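Side-chain contacts in BH2851 (Bacillus halodurans, PDB 2GFG), which is of unknown function but belongs to the CYTH family, and is probably an adenylate cyclase-like or phosphatase-like enzyme acting on triphosphate-containing compounds: residues 57-61 against 62-66; 141-144 against 145-148. All coordinates share one frame; numbering follows the deposited sequence.

Interaction 1: 57-61 against 62-66; sequences IREKE and AIFTF. With EDO (1,2-ethanediol), chain F.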
loop_
_atom_site.group_PDB
_atom_site.type_symbol
_atom_site.label_atom_id
_atom_site.label_comp_id
_atom_site.label_asym_id
_atom_site.label_seq_id
_atom_site.Cartn_x
_atom_site.Cartn_y
_atom_site.Cartn_z
ATOM N N ILE A 57 3.141 5.187 7.765
ATOM C CA ILE A 57 2.381 6.425 7.891
ATOM C C ILE A 57 2.234 7.017 6.480
ATOM O O ILE A 57 3.229 7.267 5.811
ATOM C CB ILE A 57 3.082 7.445 8.822
ATOM C CG1 ILE A 57 3.032 6.953 10.269
ATOM C CG2 ILE A 57 2.416 8.837 8.704
ATOM C CD1 ILE A 57 3.885 7.770 11.237
ATOM N N ARG A 58 0.988 7.172 6.022
ATOM C CA ARG A 58 0.707 7.744 4.698
ATOM C C ARG A 58 0.413 9.222 4.799
ATOM O O ARG A 58 -0.341 9.648 5.659
ATOM C CB ARG A 58 -0.478 7.042 4.037
ATOM C CG ARG A 58 -0.854 7.623 2.630
ATOM C CD ARG A 58 -1.818 6.729 1.886
ATOM N NE ARG A 58 -1.168 5.506 1.423
ATOM C CZ ARG A 58 -1.759 4.558 0.689
ATOM N NH1 ARG A 58 -3.036 4.663 0.336
ATOM N NH2 ARG A 58 -1.057 3.488 0.312
ATOM N N GLU A 59 0.962 9.989 3.859
ATOM C CA GLU A 59 0.705 11.416 3.747
ATOM C C GLU A 59 0.041 11.683 2.388
ATOM O O GLU A 59 0.584 11.322 1.358
ATOM C CB GLU A 59 2.011 12.173 3.854
ATOM C CG GLU A 59 1.886 13.675 3.936
ATOM C CD GLU A 59 3.267 14.376 3.973
ATOM O OE1 GLU A 59 4.309 13.668 4.075
ATOM O OE2 GLU A 59 3.304 15.618 3.856
ATOM N N LYS A 60 -1.149 12.275 2.405
ATOM C CA LYS A 60 -1.898 12.543 1.167
ATOM C C LYS A 60 -2.807 13.749 1.335
ATOM O O LYS A 60 -3.761 13.715 2.133
ATOM C CB LYS A 60 -2.722 11.315 0.765
ATOM C CG LYS A 60 -3.376 11.418 -0.632
ATOM C CD LYS A 60 -4.338 10.263 -0.898
ATOM C CE LYS A 60 -5.680 10.460 -0.171
ATOM N NZ LYS A 60 -6.667 9.355 -0.473
ATOM N N GLU A 61 -2.519 14.811 0.571
ATOM C CA GLU A 61 -3.305 16.064 0.601
ATOM C C GLU A 61 -3.441 16.618 2.026
ATOM O O GLU A 61 -4.549 16.902 2.494
ATOM C CB GLU A 61 -4.685 15.849 -0.040
ATOM C CG GLU A 61 -4.612 15.359 -1.485
ATOM C CD GLU A 61 -5.980 15.245 -2.153
ATOM O OE1 GLU A 61 -7.007 15.181 -1.428
ATOM O OE2 GLU A 61 -6.022 15.195 -3.405
ATOM N N ALA A 62 -2.296 16.719 2.722
ATOM C CA ALA A 62 -2.237 17.263 4.105
ATOM C C ALA A 62 -2.968 16.387 5.175
ATOM O O ALA A 62 -3.213 16.847 6.293
ATOM C CB ALA A 62 -2.767 18.718 4.140
ATOM N N ILE A 63 -3.275 15.135 4.829
ATOM C CA ILE A 63 -3.861 14.185 5.781
ATOM C C ILE A 63 -2.893 13.023 6.008
ATOM O O ILE A 63 -2.430 12.388 5.048
ATOM C CB ILE A 63 -5.230 13.660 5.296
ATOM C CG1 ILE A 63 -6.257 14.790 5.328
ATOM C CG2 ILE A 63 -5.715 12.452 6.180
ATOM C CD1 ILE A 63 -7.521 14.491 4.601
ATOM N N PHE A 64 -2.609 12.747 7.287
ATOM C CA PHE A 64 -1.722 11.658 7.691
ATOM C C PHE A 64 -2.523 10.506 8.248
ATOM O O PHE A 64 -3.437 10.713 9.056
ATOM C CB PHE A 64 -0.735 12.147 8.736
ATOM C CG PHE A 64 0.187 13.199 8.236
ATOM C CD1 PHE A 64 -0.210 14.528 8.201
ATOM C CD2 PHE A 64 1.454 12.861 7.740
ATOM C CE1 PHE A 64 0.643 15.512 7.705
ATOM C CE2 PHE A 64 2.318 13.840 7.270
ATOM C CZ PHE A 64 1.913 15.160 7.238
ATOM N N THR A 65 -2.171 9.285 7.824
ATOM C CA THR A 65 -2.858 8.071 8.261
ATOM C C THR A 65 -1.841 6.996 8.679
ATOM O O THR A 65 -0.987 6.585 7.880
ATOM C CB THR A 65 -3.762 7.511 7.144
ATOM O OG1 THR A 65 -4.636 8.550 6.662
ATOM C CG2 THR A 65 -4.605 6.336 7.653
ATOM N N PHE A 66 -1.929 6.578 9.940
ATOM C CA PHE A 66 -1.098 5.507 10.492
ATOM C C PHE A 66 -1.783 4.188 10.184
ATOM O O PHE A 66 -2.944 4.010 10.519
ATOM C CB PHE A 66 -0.968 5.716 12.021
ATOM C CG PHE A 66 0.169 4.931 12.690
ATOM C CD1 PHE A 66 1.357 4.601 12.000
ATOM C CD2 PHE A 66 0.116 4.686 14.079
ATOM C CE1 PHE A 66 2.405 3.961 12.651
ATOM C CE2 PHE A 66 1.171 4.041 14.739
ATOM C CZ PHE A 66 2.305 3.673 14.034
HETATM C C1 EDO F . -5.415 7.102 2.073
HETATM O O1 EDO F . -5.493 6.874 0.661
HETATM C C2 EDO F . -5.405 5.763 2.820
HETATM O O2 EDO F . -5.509 5.983 4.236
HETATM O O HOH W 1 -3.138 9.847 4.714
#
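Two carbonyl oxygens from opposite strands, Arg58 O and Ile63 O, each already accepting a backbone N-H, are bridged by one water, which donates to Arg58 O at 3.0 Å and to Ile63 O at 2.7 Å. The same water is hydrogen-bonded to the hydroxyl OG1 of Thr65, so it joins both strands of this tight β-hairpin of the CYTH barrel, closed by a type I' turn from Lys60 to Ile63. Arg58 and Thr65 form one antiparallel hydrogen-bonded pair, Lys60 and Ile63 the other. Arg58, Lys60, Ile63 and Thr65 share one face. There the side chain of Arg58, bent at chi3 (-72°), leads away from Thr65; its NE is hydrogen-bonded to Asn38 OD1, while Arg56 and Arg126 lie close to its NH groups. An ethanediol, probably from the crystallisation liquor, sits in this basic setting: its O1 accepts a bond from Lys60 NZ at 3.0 Å and a weak one from the edge of the Arg58 guanidinium. A cluster of this kind is consistent with the anion-binding tunnel of CYTH proteins. Ile57, Glu59, Phe64 and Phe66 occupy the other face, where helix 85-94 touches Ile57 and Phe64. Glu59 lies alongside Phe64, pointing the same way, its CG 3.4 Å from Phe64 CE2 and its carboxylate plane 26° from the ring plane. Ile57 serves both aromatic residues: its CG2 comes to the edge of the Phe64 ring, 4.2 Å from CD2, while its other branch, with CG1 beside the backbone N (chi1 -70°), brings Ile57 CG1 to 3.4 Å from Phe66 CD1.

Interaction 2: 141-144 against 145-148; sequences SSYL and GIED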
loop_
_atom_site.group_PDB
_atom_site.type_symbol
_atom_site.label_atom_id
_atom_site.label_comp_id
_atom_site.label_asym_id
_atom_site.label_seq_id
_atom_site.Cartn_x
_atom_site.Cartn_y
_atom_site.Cartn_z
ATOM N N SER A 141 4.977 4.625 -8.914
ATOM C CA SER A 141 5.718 4.815 -7.662
ATOM C C SER A 141 7.172 5.152 -7.916
ATOM O O SER A 141 7.754 4.691 -8.880
ATOM C CB SER A 141 5.634 3.548 -6.798
ATOM O OG SER A 141 4.292 3.227 -6.505
ATOM N N SER A 142 7.755 5.953 -7.013
ATOM C CA SER A 142 9.183 6.282 -7.049
ATOM C C SER A 142 9.786 6.070 -5.668
ATOM O O SER A 142 9.192 6.462 -4.659
ATOM C CB SER A 142 9.390 7.723 -7.481
ATOM O OG SER A 142 8.914 8.620 -6.494
ATOM N N TYR A 143 10.965 5.456 -5.622
ATOM C CA TYR A 143 11.623 5.155 -4.342
ATOM C C TYR A 143 13.089 4.834 -4.523
ATOM O O TYR A 143 13.469 4.145 -5.478
ATOM C CB TYR A 143 10.916 3.977 -3.630
ATOM C CG TYR A 143 10.760 2.716 -4.486
ATOM C CD1 TYR A 143 9.708 2.595 -5.417
ATOM C CD2 TYR A 143 11.631 1.626 -4.328
ATOM C CE1 TYR A 143 9.554 1.433 -6.195
ATOM C CE2 TYR A 143 11.482 0.457 -5.097
ATOM C CZ TYR A 143 10.440 0.369 -6.028
ATOM O OH TYR A 143 10.293 -0.772 -6.781
ATOM N N LEU A 144 13.921 5.373 -3.623
ATOM C CA LEU A 144 15.352 5.065 -3.590
ATOM C C LEU A 144 16.051 5.234 -4.982
ATOM O O LEU A 144 16.859 4.393 -5.386
ATOM C CB LEU A 144 15.566 3.634 -3.046
ATOM C CG LEU A 144 14.934 3.346 -1.684
ATOM C CD1 LEU A 144 14.920 1.840 -1.385
ATOM C CD2 LEU A 144 15.664 4.117 -0.577
ATOM N N GLY A 145 15.670 6.293 -5.713
ATOM C CA GLY A 145 16.297 6.625 -7.016
ATOM C C GLY A 145 15.608 6.039 -8.264
ATOM O O GLY A 145 15.775 6.571 -9.371
ATOM N N ILE A 146 14.851 4.935 -8.091
ATOM C CA ILE A 146 14.177 4.253 -9.229
ATOM C C ILE A 146 12.661 4.512 -9.229
ATOM O O ILE A 146 12.143 5.235 -8.368
ATOM C CB ILE A 146 14.467 2.695 -9.229
ATOM C CG1 ILE A 146 13.715 1.978 -8.086
ATOM C CG2 ILE A 146 15.972 2.432 -9.137
ATOM C CD1 ILE A 146 13.897 0.455 -8.077
ATOM N N GLU A 147 11.958 3.918 -10.196
ATOM C CA GLU A 147 10.488 3.980 -10.241
ATOM C C GLU A 147 9.878 2.771 -10.941
ATOM O O GLU A 147 10.572 2.009 -11.605
ATOM C CB GLU A 147 10.025 5.274 -10.921
ATOM C CG GLU A 147 10.331 5.367 -12.415
ATOM C CD GLU A 147 9.830 6.667 -13.030
ATOM O OE1 GLU A 147 9.696 7.671 -12.292
ATOM O OE2 GLU A 147 9.577 6.687 -14.255
ATOM N N ASP A 148 8.573 2.592 -10.763
ATOM C CA ASP A 148 7.840 1.510 -11.444
ATOM C C ASP A 148 6.343 1.804 -11.562
ATOM O O ASP A 148 5.850 2.806 -11.031
ATOM C CB ASP A 148 8.092 0.142 -10.754
ATOM C CG ASP A 148 7.608 0.100 -9.284
ATOM O OD1 ASP A 148 6.571 0.736 -8.951
ATOM O OD2 ASP A 148 8.231 -0.655 -8.489
HETATM O O HOH W 2 3.758 1.417 -8.624
#
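Asp148 OD2 is gripped by two groups: the hydroxyl of Tyr143 donates to it (OH to OD2 2.7 Å), and Arg185 of helix 182-190 forms a salt bridge with it through NE. The hydroxyl meets OD2 from above the carboxylate plane, 36° out of it, and the side chains of Tyr143 and Asp148 cross at about a right angle. The second oxygen, Asp148 OD1, is hydrogen-bonded to a water 2.9 Å away, and that water is also hydrogen-bonded to Ser141 OG, itself hydrogen-bonded to Thr124 OG1. All this lies on one face of a β-hairpin of the CYTH barrel, whose type I' turn runs from Tyr143 to Ile146 through Leu144 and Gly145. Tyr143 CG stands between the backbone N and the carbonyl carbon (chi1 53°), which turns the ring toward the partner strand. Ile146 then lies over one face of that ring, its CG1 4.2 Å from the ring centroid in a CH-pi contact offset toward the rim, and its CD1 3.8 Å from Tyr143 CE2. The side chains of Ser142 and Glu147 take the other face of the hairpin, where Glu147 OE1 is hydrogen-bonded to His140 NE2. With both oxygens of Asp148 engaged, the carboxylate is probably held against rotation, and its bonds tie the two strands of the hairpin to helix 182-190.

Both interactions are hairpin ends closed by type I' turns in the same antiparallel barrel. Their centres are 19 Å apart and their nearest atoms about 9 Å, so they do not touch. In the sheet, strands 34-42 and 117-131 separate strand 54-60 of interaction 1 from strand 134-143 of interaction 2. Strand 117-131 reaches both: its Arg126 lies near the guanidinium of Arg58, and its Thr124 is hydrogen-bonded to Ser141. The ethanediol and the unidentified ligand near Arg58 probably come from the crystallisation liquor; Arg56, Arg58 and Arg126, with the triphosphate binding known in the CYTH family, make a binding role for interaction 1 plausible, whereas the 141-148 hairpin is fastened to helix 182-190.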